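Local coordinates for proteasome activator protein PA26 (Trypanosoma brucei, PDB 1YAR) that probably activates the 20S proteasome as an 11S (PA28-family) regulator, docking on its alpha subunits and opening the gate to the proteolytic chamber, at residues O[125-131]-O[206-210]; O[143-147]-O[199-203]. One frame throughout, in Å; residues are numbered along the deposited sequence.

Contact 1 (O[125-131]-O[206-210]); sequences ELEIKTL and HLSTM
This is a buried helix-helix contact in the middle of the 11S activator subunit, where the C-terminal end of helix 111-130 packs on the middle of helix 183-226. The two segments run nearly antiparallel, at 163°, with their axes 11.1 Å apart at closest approach. Thr130 lies against Leu207 (CA to CA 6.4 Å) and Leu126 against Met210 (CA to CA 6.7 Å). The first helix widens in a pi-type turn as it finishes: Glu125 O receives both Lys129 N (2.9 Å) and Thr130 N (3.0 Å), and Leu131 N reaches Leu126 O at 3.0 Å. Leu207 (t, p) is the apolar centre, its CD1 touching Leu126 CD1 at 3.6 Å, Leu131 CD2 at 3.7 Å and Thr130 CG2 at 3.9 Å. Leu126 is also t, p and brings CD1 to 4.3 Å from Met210 CB. The CA-to-CB bond of Thr130 points toward the partner helix; with chi1 m, its OG1 makes a weak hydrogen bond back to Glu125 O (3.4 Å) and meets Met210 CG at 3.4 Å, while CG2 lies 4.0 Å from CD2 of His206. Met210 (m, m) carries SD to within 4.2 Å of Glu125 CD. The ring of His206 has its polar partner elsewhere, as ND1 is hydrogen-bonded to Glu92 of a neighbouring subunit. Trp34 and Ile42 of helix 24-57 and Leu83 of helix 71-99 continue the leucine core into the four-helix bundle. No hydrogen bond or salt bridge crosses between the segments, so van der Waals packing, largely of apolar groups and burying 294 Å² in all, joins the helices here.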
# COMPACT_ATOMS: atom_id res chain seq x y z
N GLU O 125 33.65 -56.37 79.00
CA GLU O 125 32.87 -56.16 80.23
C GLU O 125 32.59 -57.49 80.94
O GLU O 125 32.72 -57.59 82.16
CB GLU O 125 31.52 -55.47 79.94
CG GLU O 125 30.83 -54.95 81.21
CD GLU O 125 29.41 -54.42 80.98
OE1 GLU O 125 29.01 -54.21 79.81
OE2 GLU O 125 28.68 -54.23 81.98
N LEU O 126 32.21 -58.51 80.17
CA LEU O 126 32.04 -59.85 80.74
C LEU O 126 33.31 -60.32 81.45
O LEU O 126 33.25 -60.77 82.60
CB LEU O 126 31.60 -60.85 79.67
CG LEU O 126 31.66 -62.34 80.01
CD1 LEU O 126 30.66 -62.68 81.09
CD2 LEU O 126 31.38 -63.18 78.76
N GLU O 127 34.46 -60.22 80.78
CA GLU O 127 35.71 -60.76 81.32
C GLU O 127 36.29 -59.96 82.47
O GLU O 127 36.77 -60.53 83.45
CB GLU O 127 36.76 -60.87 80.22
CG GLU O 127 36.42 -61.86 79.13
CD GLU O 127 37.62 -62.13 78.24
OE1 GLU O 127 38.74 -62.16 78.77
OE2 GLU O 127 37.47 -62.29 77.02
N ILE O 128 36.26 -58.63 82.33
CA ILE O 128 36.90 -57.75 83.30
C ILE O 128 35.96 -57.43 84.47
O ILE O 128 36.34 -57.55 85.64
CB ILE O 128 37.38 -56.44 82.62
CG1 ILE O 128 38.34 -56.72 81.44
CG2 ILE O 128 37.98 -55.47 83.63
CD1 ILE O 128 39.44 -57.71 81.71
N LYS O 129 34.73 -57.03 84.15
CA LYS O 129 33.82 -56.59 85.18
C LYS O 129 33.00 -57.74 85.78
O LYS O 129 33.06 -57.95 86.98
CB LYS O 129 32.92 -55.47 84.68
CG LYS O 129 33.67 -54.22 84.28
CD LYS O 129 32.70 -53.19 83.75
CE LYS O 129 33.37 -51.85 83.45
NZ LYS O 129 32.37 -50.90 82.81
N THR O 130 32.25 -58.46 84.94
CA THR O 130 31.33 -59.50 85.44
C THR O 130 32.10 -60.63 86.16
O THR O 130 31.67 -61.09 87.23
CB THR O 130 30.50 -60.08 84.29
OG1 THR O 130 29.98 -59.02 83.48
CG2 THR O 130 29.24 -60.80 84.81
N LEU O 131 33.22 -61.07 85.56
CA LEU O 131 34.01 -62.18 86.10
C LEU O 131 35.07 -61.70 87.07
O LEU O 131 35.69 -62.52 87.76
CB LEU O 131 34.65 -63.00 84.98
CG LEU O 131 33.68 -63.71 84.01
CD1 LEU O 131 34.50 -64.40 82.93
CD2 LEU O 131 32.71 -64.69 84.73
N HIS O 206 23.59 -62.46 87.88
CA HIS O 206 24.18 -61.34 87.13
C HIS O 206 24.99 -61.86 85.94
O HIS O 206 24.94 -61.31 84.84
CB HIS O 206 25.12 -60.58 88.06
CG HIS O 206 25.58 -59.25 87.54
ND1 HIS O 206 24.70 -58.21 87.27
CD2 HIS O 206 26.82 -58.76 87.30
CE1 HIS O 206 25.39 -57.16 86.85
NE2 HIS O 206 26.67 -57.46 86.86
N LEU O 207 25.72 -62.95 86.18
CA LEU O 207 26.45 -63.63 85.10
C LEU O 207 25.52 -64.18 84.01
O LEU O 207 25.82 -64.06 82.81
CB LEU O 207 27.36 -64.74 85.68
CG LEU O 207 28.22 -65.50 84.64
CD1 LEU O 207 29.11 -64.55 83.79
CD2 LEU O 207 29.10 -66.55 85.34
N SER O 208 24.41 -64.80 84.42
CA SER O 208 23.45 -65.36 83.47
C SER O 208 22.86 -64.27 82.57
O SER O 208 22.67 -64.48 81.37
CB SER O 208 22.35 -66.16 84.17
OG SER O 208 21.43 -65.31 84.85
N THR O 209 22.60 -63.10 83.14
CA THR O 209 22.13 -61.94 82.35
C THR O 209 23.16 -61.54 81.29
O THR O 209 22.78 -61.35 80.13
CB THR O 209 21.84 -60.76 83.28
OG1 THR O 209 20.81 -61.14 84.19
CG2 THR O 209 21.24 -59.59 82.47
N MET O 210 24.42 -61.41 81.68
CA MET O 210 25.49 -61.05 80.74
C MET O 210 25.65 -62.10 79.65
O MET O 210 25.62 -61.79 78.47
CB MET O 210 26.82 -60.84 81.46
CG MET O 210 27.01 -59.43 81.96
SD MET O 210 27.43 -58.12 80.76
CE MET O 210 26.83 -58.67 79.16

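Contact 2 (O[143-147]-O[199-203]); sequences PTPIG and KVELA
Pro145 and Ile146, in the irregular loop between helices 111-130 and 150-166, lie on one turn of helix 183-226 and bury 301 Å² with it. The nearest CA pair is Pro145 and Lys199, 5.3 Å apart. Thr144 is extended (-82/142), Pro145 turns to -59/-31, and Ile146 is extended (-157/138), so the CB atoms of Pro145 and Ile146 point at the helix. The proline ring, C-gamma exo, sets CG 3.7 Å from Leu202 CB and CD 4.2 Å from Ala203 CB. Ile146 (t, t) places CG2 3.6 Å from Ala203 CB and 3.8 Å from Lys199 O. Lys199 (m, then t throughout) passes over the Pro145 carbonyl, its CD 3.4 Å from Pro145 O, to a cation-pi contact with Tyr149 of a neighbouring subunit. Leu202 (m, t) packs on that tyrosine. No hydrogen bond crosses: this is apolar packing of an inter-helix loop at a subunit boundary. Tyr80 of helix 71-99 touches both Ile146 and Ala203, while Val200 faces away into helices 24-57 and 71-99.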
# COMPACT_ATOMS: atom_id res chain seq x y z
N PRO O 143 31.71 -54.03 90.01
CA PRO O 143 30.24 -54.09 90.08
C PRO O 143 29.66 -55.51 90.29
O PRO O 143 28.48 -55.66 90.62
CB PRO O 143 29.81 -53.52 88.72
CG PRO O 143 30.97 -53.85 87.76
CD PRO O 143 32.19 -53.82 88.63
N THR O 144 30.47 -56.54 90.12
CA THR O 144 29.97 -57.89 90.32
C THR O 144 29.99 -58.21 91.83
O THR O 144 30.89 -57.73 92.54
CB THR O 144 30.82 -58.87 89.46
OG1 THR O 144 30.24 -60.18 89.46
CG2 THR O 144 32.19 -59.08 90.09
N PRO O 145 28.99 -58.92 92.35
CA PRO O 145 28.97 -59.24 93.78
C PRO O 145 30.20 -60.02 94.25
O PRO O 145 30.65 -59.85 95.39
CB PRO O 145 27.69 -60.06 93.93
CG PRO O 145 26.82 -59.55 92.82
CD PRO O 145 27.78 -59.41 91.65
N ILE O 146 30.75 -60.84 93.36
CA ILE O 146 31.93 -61.62 93.67
C ILE O 146 32.64 -61.98 92.37
O ILE O 146 31.99 -62.31 91.38
CB ILE O 146 31.55 -62.86 94.55
CG1 ILE O 146 32.74 -63.30 95.39
CG2 ILE O 146 30.93 -64.00 93.74
CD1 ILE O 146 32.37 -64.41 96.41
N GLY O 147 33.96 -61.89 92.37
CA GLY O 147 34.72 -62.21 91.18
C GLY O 147 35.36 -63.59 91.12
O GLY O 147 35.06 -64.47 91.93
N LYS O 199 26.46 -63.90 97.82
CA LYS O 199 27.21 -63.31 96.70
C LYS O 199 27.33 -64.24 95.50
O LYS O 199 27.23 -63.80 94.36
CB LYS O 199 28.59 -62.86 97.17
CG LYS O 199 28.49 -61.62 98.01
CD LYS O 199 29.83 -61.14 98.46
CE LYS O 199 29.62 -59.93 99.34
NZ LYS O 199 30.85 -59.11 99.47
N VAL O 200 27.54 -65.53 95.76
CA VAL O 200 27.44 -66.53 94.68
C VAL O 200 26.04 -66.56 94.05
O VAL O 200 25.93 -66.62 92.83
CB VAL O 200 27.89 -67.95 95.15
CG1 VAL O 200 27.65 -68.96 94.05
CG2 VAL O 200 29.38 -67.92 95.53
N GLU O 201 24.98 -66.51 94.86
CA GLU O 201 23.61 -66.47 94.31
C GLU O 201 23.38 -65.25 93.41
O GLU O 201 22.80 -65.36 92.33
CB GLU O 201 22.53 -66.44 95.39
CG GLU O 201 22.43 -67.66 96.31
CD GLU O 201 21.37 -67.47 97.39
OE1 GLU O 201 21.74 -67.32 98.58
OE2 GLU O 201 20.17 -67.41 97.04
N LEU O 202 23.82 -64.09 93.88
CA LEU O 202 23.70 -62.84 93.13
C LEU O 202 24.58 -62.83 91.89
O LEU O 202 24.13 -62.44 90.81
CB LEU O 202 24.05 -61.65 94.02
CG LEU O 202 23.24 -61.47 95.31
CD1 LEU O 202 23.90 -60.37 96.14
CD2 LEU O 202 21.76 -61.17 95.04
N ALA O 203 25.85 -63.22 92.05
CA ALA O 203 26.79 -63.24 90.92
C ALA O 203 26.35 -64.20 89.82
O ALA O 203 26.48 -63.87 88.64
CB ALA O 203 28.19 -63.57 91.38

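In the fold
Contacts 1 and 2 lie 10 Å apart, centre to centre, and about two turns apart on helix 183-226, which supplies residues 199-203 to contact 2 and then 206-210 to contact 1. Their partners come in the reverse order: helix 111-130 ends in contact 1, and the loop that follows it returns to the long helix at 143-147 before helix 150-166 begins. Thr144 OG1 joins the two directly, at 2.8 Å from Thr130 O in a probable hydrogen bond, and Lys129 CB packs on Pro143 CG at 4.0 Å. Both contacts also touch the same neighbouring subunit, so the packing within one bundle continues into the interface of the activator ring.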